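Local coordinates for extracellular solute-binding protein, family 7 (Colwellia psychrerythraea, PDB 4PET) that probably captures pyruvate, bound together with a calcium ion, in the periplasm for delivery to a TRAP-type membrane transporter, at residues K32-W37 with G86-G91; F113-S118 with D334-I339. All blocks are in the same frame, centred on the assembly; numbering follows the deposited sequence.

Contact 1: K32-W37 with G86-G91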
loop_
_atom_site.group_PDB
_atom_site.type_symbol
_atom_site.label_atom_id
_atom_site.label_comp_id
_atom_site.label_asym_id
_atom_site.label_seq_id
_atom_site.Cartn_x
_atom_site.Cartn_y
_atom_site.Cartn_z
ATOM N N LYS A 32 16.715 -18.787 -14.039
ATOM C CA LYS A 32 15.924 -19.528 -13.066
ATOM C C LYS A 32 15.850 -18.817 -11.726
ATOM O O LYS A 32 16.791 -18.129 -11.285
ATOM C CB LYS A 32 16.410 -20.969 -12.889
ATOM C CG LYS A 32 17.869 -21.176 -12.899
ATOM C CD LYS A 32 18.170 -22.626 -13.297
ATOM C CE LYS A 32 19.479 -23.119 -12.715
ATOM N NZ LYS A 32 19.516 -24.614 -12.628
ATOM N N LEU A 33 14.698 -18.974 -11.086
ATOM C CA LEU A 33 14.445 -18.349 -9.791
ATOM C C LEU A 33 14.215 -19.482 -8.791
ATOM O O LEU A 33 13.445 -20.405 -9.072
ATOM C CB LEU A 33 13.269 -17.378 -9.857
ATOM C CG LEU A 33 12.856 -16.741 -8.510
ATOM C CD1 LEU A 33 12.128 -15.429 -8.783
ATOM C CD2 LEU A 33 11.969 -17.643 -7.630
ATOM N N ALA A 34 14.928 -19.452 -7.657
ATOM C CA ALA A 34 14.645 -20.390 -6.564
ATOM C C ALA A 34 13.805 -19.713 -5.498
ATOM O O ALA A 34 14.193 -18.684 -4.957
ATOM C CB ALA A 34 15.928 -20.898 -5.934
ATOM N N GLU A 35 12.676 -20.311 -5.154
ATOM C CA GLU A 35 11.830 -19.742 -4.103
ATOM C C GLU A 35 11.762 -20.679 -2.885
ATOM O O GLU A 35 11.813 -21.879 -3.041
ATOM C CB GLU A 35 10.440 -19.392 -4.642
ATOM C CG GLU A 35 9.577 -20.559 -5.197
ATOM C CD GLU A 35 8.223 -20.073 -5.721
ATOM O OE1 GLU A 35 7.996 -18.839 -5.684
ATOM O OE2 GLU A 35 7.388 -20.912 -6.149
ATOM N N THR A 36 11.641 -20.103 -1.687
ATOM C CA THR A 36 11.538 -20.849 -0.466
ATOM C C THR A 36 10.293 -21.736 -0.435
ATOM O O THR A 36 10.330 -22.833 0.126
ATOM C CB THR A 36 11.497 -19.907 0.738
ATOM O OG1 THR A 36 12.782 -19.284 0.891
ATOM C CG2 THR A 36 11.103 -20.683 2.059
ATOM N N TRP A 37 9.211 -21.282 -1.059
ATOM C CA TRP A 37 7.907 -21.901 -0.839
ATOM C C TRP A 37 7.776 -23.167 -1.627
ATOM O O TRP A 37 8.468 -23.336 -2.616
ATOM C CB TRP A 37 6.788 -20.910 -1.228
ATOM C CG TRP A 37 7.306 -19.522 -1.234
ATOM C CD1 TRP A 37 7.498 -18.739 -2.315
ATOM C CD2 TRP A 37 7.762 -18.769 -0.103
ATOM N NE1 TRP A 37 8.017 -17.534 -1.937
ATOM C CE2 TRP A 37 8.204 -17.530 -0.585
ATOM C CE3 TRP A 37 7.850 -19.033 1.259
ATOM C CZ2 TRP A 37 8.733 -16.544 0.252
ATOM C CZ3 TRP A 37 8.378 -18.054 2.089
ATOM C CH2 TRP A 37 8.802 -16.825 1.585
ATOM N N GLY A 86 25.319 -17.739 -7.794
ATOM C CA GLY A 86 24.840 -17.642 -9.155
ATOM C C GLY A 86 24.345 -18.963 -9.740
ATOM O O GLY A 86 23.990 -19.025 -10.923
ATOM N N GLN A 87 24.312 -20.031 -8.939
ATOM C CA GLN A 87 23.645 -21.240 -9.407
ATOM C C GLN A 87 22.200 -20.909 -9.834
ATOM O O GLN A 87 21.672 -21.467 -10.798
ATOM C CB GLN A 87 23.635 -22.282 -8.320
ATOM C CG GLN A 87 22.695 -23.404 -8.605
ATOM C CD GLN A 87 22.876 -24.530 -7.611
ATOM O OE1 GLN A 87 23.691 -24.436 -6.667
ATOM N NE2 GLN A 87 22.111 -25.605 -7.806
ATOM N N TYR A 88 21.554 -20.037 -9.080
ATOM C CA TYR A 88 20.314 -19.406 -9.537
ATOM C C TYR A 88 20.553 -17.917 -9.721
ATOM O O TYR A 88 21.200 -17.270 -8.881
ATOM C CB TYR A 88 19.170 -19.584 -8.521
ATOM C CG TYR A 88 18.518 -20.955 -8.564
ATOM C CD1 TYR A 88 19.087 -22.036 -7.903
ATOM C CD2 TYR A 88 17.335 -21.158 -9.259
ATOM C CE1 TYR A 88 18.510 -23.284 -7.951
ATOM C CE2 TYR A 88 16.742 -22.397 -9.317
ATOM C CZ TYR A 88 17.337 -23.459 -8.649
ATOM O OH TYR A 88 16.771 -24.704 -8.690
ATOM N N GLN A 89 19.973 -17.353 -10.775
ATOM C CA GLN A 89 20.105 -15.914 -11.007
ATOM C C GLN A 89 19.248 -15.120 -10.040
ATOM O O GLN A 89 19.558 -13.979 -9.740
ATOM C CB GLN A 89 19.745 -15.562 -12.453
ATOM C CG GLN A 89 20.742 -16.079 -13.495
ATOM C CD GLN A 89 20.446 -17.486 -14.010
ATOM O OE1 GLN A 89 19.455 -18.126 -13.638
ATOM N NE2 GLN A 89 21.314 -17.968 -14.883
HETATM N N MSE A 90 18.154 -15.717 -9.566
HETATM C CA MSE A 90 17.226 -15.021 -8.683
HETATM C C MSE A 90 16.675 -15.904 -7.590
HETATM O O MSE A 90 16.666 -17.135 -7.696
HETATM C CB MSE A 90 16.010 -14.488 -9.475
HETATM C CG MSE A 90 16.331 -13.448 -10.480
HETATM SE SE MSE A 90 14.670 -12.934 -11.399
HETATM C CE MSE A 90 13.979 -11.949 -9.894
ATOM N N GLY A 91 16.178 -15.256 -6.543
ATOM C CA GLY A 91 15.500 -15.979 -5.484
ATOM C C GLY A 91 14.293 -15.173 -5.029
ATOM O O GLY A 91 14.171 -13.987 -5.355
#
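The carbonyl oxygen Lys32 O accepts two N-H groups: Met90 N at 3.3 Å and, more weakly, Gln89 N. The Gln89 side chain bends at chi2 (89°), and its OE1 takes the amide Lys32 N at 2.8 Å in a nearly straight bond (168° at the hydrogen). Two residues on, Ala34 N donates to Met90 O at 2.9 Å. The bonds from Met90 N to Lys32 O and from Ala34 N to Met90 O are those of a parallel pair in the five-stranded sheet of this TRAP solute-binding protein, where strand 29-35 lies between strands 63-68 and 90-93. The ring of Tyr88 stands between two side chains. Ala34 CB sits over the centre of one face, a CH-pi contact 3.6 Å from the ring centroid. Lys32 CE lies over the opposite face, its chain crossing the Tyr88 side chain at about a right angle, with NZ 5.0 Å from the centroid in a cation-pi contact. Tyr88 OH bonds to Asp68. A leucine in place of Tyr88 would probably leave Asp68 without this hydroxyl and Lys32 NZ without its aromatic face. On the other side of the sheet Leu33 CG meets Met90 CB at 4.0 Å, and both side chains also touch Met51 of helix 44-58.

Contact 2: F113-S118 with D334-I339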
loop_
_atom_site.group_PDB
_atom_site.type_symbol
_atom_site.label_atom_id
_atom_site.label_comp_id
_atom_site.label_asym_id
_atom_site.label_seq_id
_atom_site.Cartn_x
_atom_site.Cartn_y
_atom_site.Cartn_z
ATOM N N PHE A 113 6.789 -4.335 16.887
ATOM C CA PHE A 113 6.401 -2.967 17.218
ATOM C C PHE A 113 6.844 -1.913 16.186
ATOM O O PHE A 113 6.775 -0.707 16.437
ATOM C CB PHE A 113 6.868 -2.628 18.646
ATOM C CG PHE A 113 6.518 -3.696 19.631
ATOM C CD1 PHE A 113 5.204 -3.886 20.030
ATOM C CD2 PHE A 113 7.470 -4.545 20.120
ATOM C CE1 PHE A 113 4.874 -4.897 20.911
ATOM C CE2 PHE A 113 7.137 -5.565 21.007
ATOM C CZ PHE A 113 5.844 -5.721 21.404
ATOM N N GLY A 114 7.192 -2.363 14.989
ATOM C CA GLY A 114 7.608 -1.453 13.929
ATOM C C GLY A 114 6.505 -0.940 13.024
ATOM O O GLY A 114 5.359 -0.690 13.457
HETATM N N MSE A 115 6.854 -0.748 11.759
HETATM C CA MSE A 115 5.960 -0.057 10.828
HETATM C C MSE A 115 4.962 -0.988 10.200
HETATM O O MSE A 115 5.252 -2.174 10.001
HETATM C CB MSE A 115 6.766 0.630 9.728
HETATM C CG MSE A 115 7.303 1.948 10.203
HETATM SE SE MSE A 115 8.445 2.818 8.898
HETATM C CE MSE A 115 10.019 1.760 9.151
ATOM N N ILE A 116 3.776 -0.456 9.912
ATOM C CA ILE A 116 2.814 -1.190 9.086
ATOM C C ILE A 116 3.239 -1.093 7.650
ATOM O O ILE A 116 4.207 -0.376 7.330
ATOM C CB ILE A 116 1.385 -0.692 9.272
ATOM C CG1 ILE A 116 1.233 0.774 8.862
ATOM C CG2 ILE A 116 1.010 -0.851 10.727
ATOM C CD1 ILE A 116 -0.222 1.281 8.989
ATOM N N ALA A 117 2.527 -1.787 6.770
ATOM C CA ALA A 117 2.993 -1.943 5.394
ATOM C C ALA A 117 3.100 -0.614 4.646
ATOM O O ALA A 117 4.088 -0.359 3.951
ATOM C CB ALA A 117 2.109 -2.921 4.624
ATOM N N SER A 118 2.083 0.231 4.770
ATOM C CA SER A 118 2.068 1.454 3.979
ATOM C C SER A 118 3.217 2.354 4.427
ATOM O O SER A 118 3.823 3.052 3.626
ATOM C CB SER A 118 0.743 2.167 4.145
ATOM O OG SER A 118 0.589 2.554 5.504
ATOM N N ASP A 334 13.650 6.519 13.857
ATOM C CA ASP A 334 13.324 7.907 13.536
ATOM C C ASP A 334 12.244 7.955 12.476
ATOM O O ASP A 334 11.345 8.769 12.573
ATOM C CB ASP A 334 14.525 8.640 12.965
ATOM C CG ASP A 334 15.625 8.824 13.965
ATOM O OD1 ASP A 334 15.389 8.499 15.155
ATOM O OD2 ASP A 334 16.711 9.285 13.535
ATOM N N TYR A 335 12.351 7.108 11.454
ATOM C CA TYR A 335 11.363 7.124 10.389
ATOM C C TYR A 335 9.985 6.715 10.933
ATOM O O TYR A 335 8.991 7.403 10.690
ATOM C CB TYR A 335 11.770 6.302 9.164
ATOM C CG TYR A 335 10.967 6.742 7.930
ATOM C CD1 TYR A 335 11.411 7.801 7.131
ATOM C CD2 TYR A 335 9.736 6.144 7.611
ATOM C CE1 TYR A 335 10.675 8.236 6.035
ATOM C CE2 TYR A 335 8.999 6.570 6.519
ATOM C CZ TYR A 335 9.467 7.616 5.735
ATOM O OH TYR A 335 8.720 8.046 4.660
ATOM N N LYS A 336 9.925 5.644 11.712
ATOM C CA LYS A 336 8.663 5.261 12.329
ATOM C C LYS A 336 8.073 6.402 13.157
ATOM O O LYS A 336 6.890 6.690 13.038
ATOM C CB LYS A 336 8.806 3.990 13.155
ATOM C CG LYS A 336 7.477 3.575 13.808
ATOM C CD LYS A 336 7.641 2.415 14.746
ATOM C CE LYS A 336 8.566 2.769 15.885
ATOM N NZ LYS A 336 8.046 2.275 17.172
ATOM N N HIS A 337 8.889 7.090 13.956
ATOM C CA HIS A 337 8.363 8.189 14.765
ATOM C C HIS A 337 7.687 9.255 13.876
ATOM O O HIS A 337 6.624 9.817 14.223
ATOM C CB HIS A 337 9.483 8.794 15.624
ATOM C CG HIS A 337 9.088 10.035 16.365
ATOM N ND1 HIS A 337 8.301 10.008 17.499
ATOM C CD2 HIS A 337 9.368 11.340 16.133
ATOM C CE1 HIS A 337 8.115 11.242 17.935
ATOM N NE2 HIS A 337 8.757 12.069 17.128
ATOM N N GLN A 338 8.303 9.524 12.728
ATOM C CA GLN A 338 7.848 10.583 11.846
ATOM C C GLN A 338 6.583 10.208 11.099
ATOM O O GLN A 338 5.604 10.965 11.103
ATOM C CB GLN A 338 8.928 10.925 10.844
ATOM C CG GLN A 338 8.469 11.858 9.750
ATOM C CD GLN A 338 9.623 12.335 8.915
ATOM O OE1 GLN A 338 9.790 11.934 7.754
ATOM N NE2 GLN A 338 10.442 13.181 9.504
ATOM N N ILE A 339 6.602 9.027 10.484
ATOM C CA ILE A 339 5.467 8.590 9.669
ATOM C C ILE A 339 4.267 8.141 10.535
ATOM O O ILE A 339 3.126 8.378 10.158
ATOM C CB ILE A 339 5.895 7.486 8.662
ATOM C CG1 ILE A 339 4.857 7.315 7.567
ATOM C CG2 ILE A 339 6.165 6.114 9.368
ATOM C CD1 ILE A 339 4.771 8.479 6.667
#
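The apolar part of the contact centres on the selenomethionine Met115. Its SE lies at the edge of the Tyr335 ring, near the ring plane, 3.8 Å from CD2. The line from SE to the ring centroid is 81° off the ring normal, so this is an edge-on Met-aromatic contact. The same SE touches Ile339 CG2 at 4.0 Å. Tyr335 and Ile339 are four residues apart on helix 323-353, about one turn, so the selenium meets two successive turns. Nearer the backbone, Met115 CG rests 3.9 Å from Lys336 CB. The Met115 chain runs straight through chi2 (176°), which sets SE past Lys336 and beside the ring; the bend at chi3 turns only the methyl CE.

The polar part is slight. Lys336 sets out extended, with CG opposite the backbone N, and then turns at chi3 (62°). Its CD passes Gly114 C at 3.9 Å, and NZ reaches the carbonyl oxygen Phe113 O at 3.3 Å in a weak hydrogen bond. The lysine therefore lies against the loop with its methylenes as well as with its ammonium group. The next carbonyl, Gly114 O, is held by Arg340 and by Tyr350 of the second subunit.

The second subunit also takes the polar end of Tyr335, whose OH bonds to His278 of that subunit. Within the chain, Trp123 of helix 117-126 meets the Tyr335 ring edge-to-face and touches Met115. The arrangement is a loop leading into a helix start, with Ile116 as N-cap, packed on one side of the long C-terminal helix 323-353, at the dimer interface of this TRAP solute-binding protein.

How the contacts relate
The two contacts lie on opposite sides of the chain's centre. Their centres are 30 Å apart and their nearest atoms about 16 Å, so they do not touch. Along the chain, contact 1 closes before contact 2 opens, and helix 117-126 is the next helix or strand after strand 90-93. The pyruvate residues Tyr96 and Tyr97 fall between them in sequence. Gly91 of contact 1 is about 10 Å from the side chain of Tyr97, and Gly114 of contact 2 about 12 Å from that of Tyr96. Gly114 is also about 9 Å from the side chain of Glu236, a calcium ligand that probably helps bind substrate, and about 14 Å from the calcium ion. Contact 2 reaches the second subunit; contact 1 is touched by no other chain of the assembly.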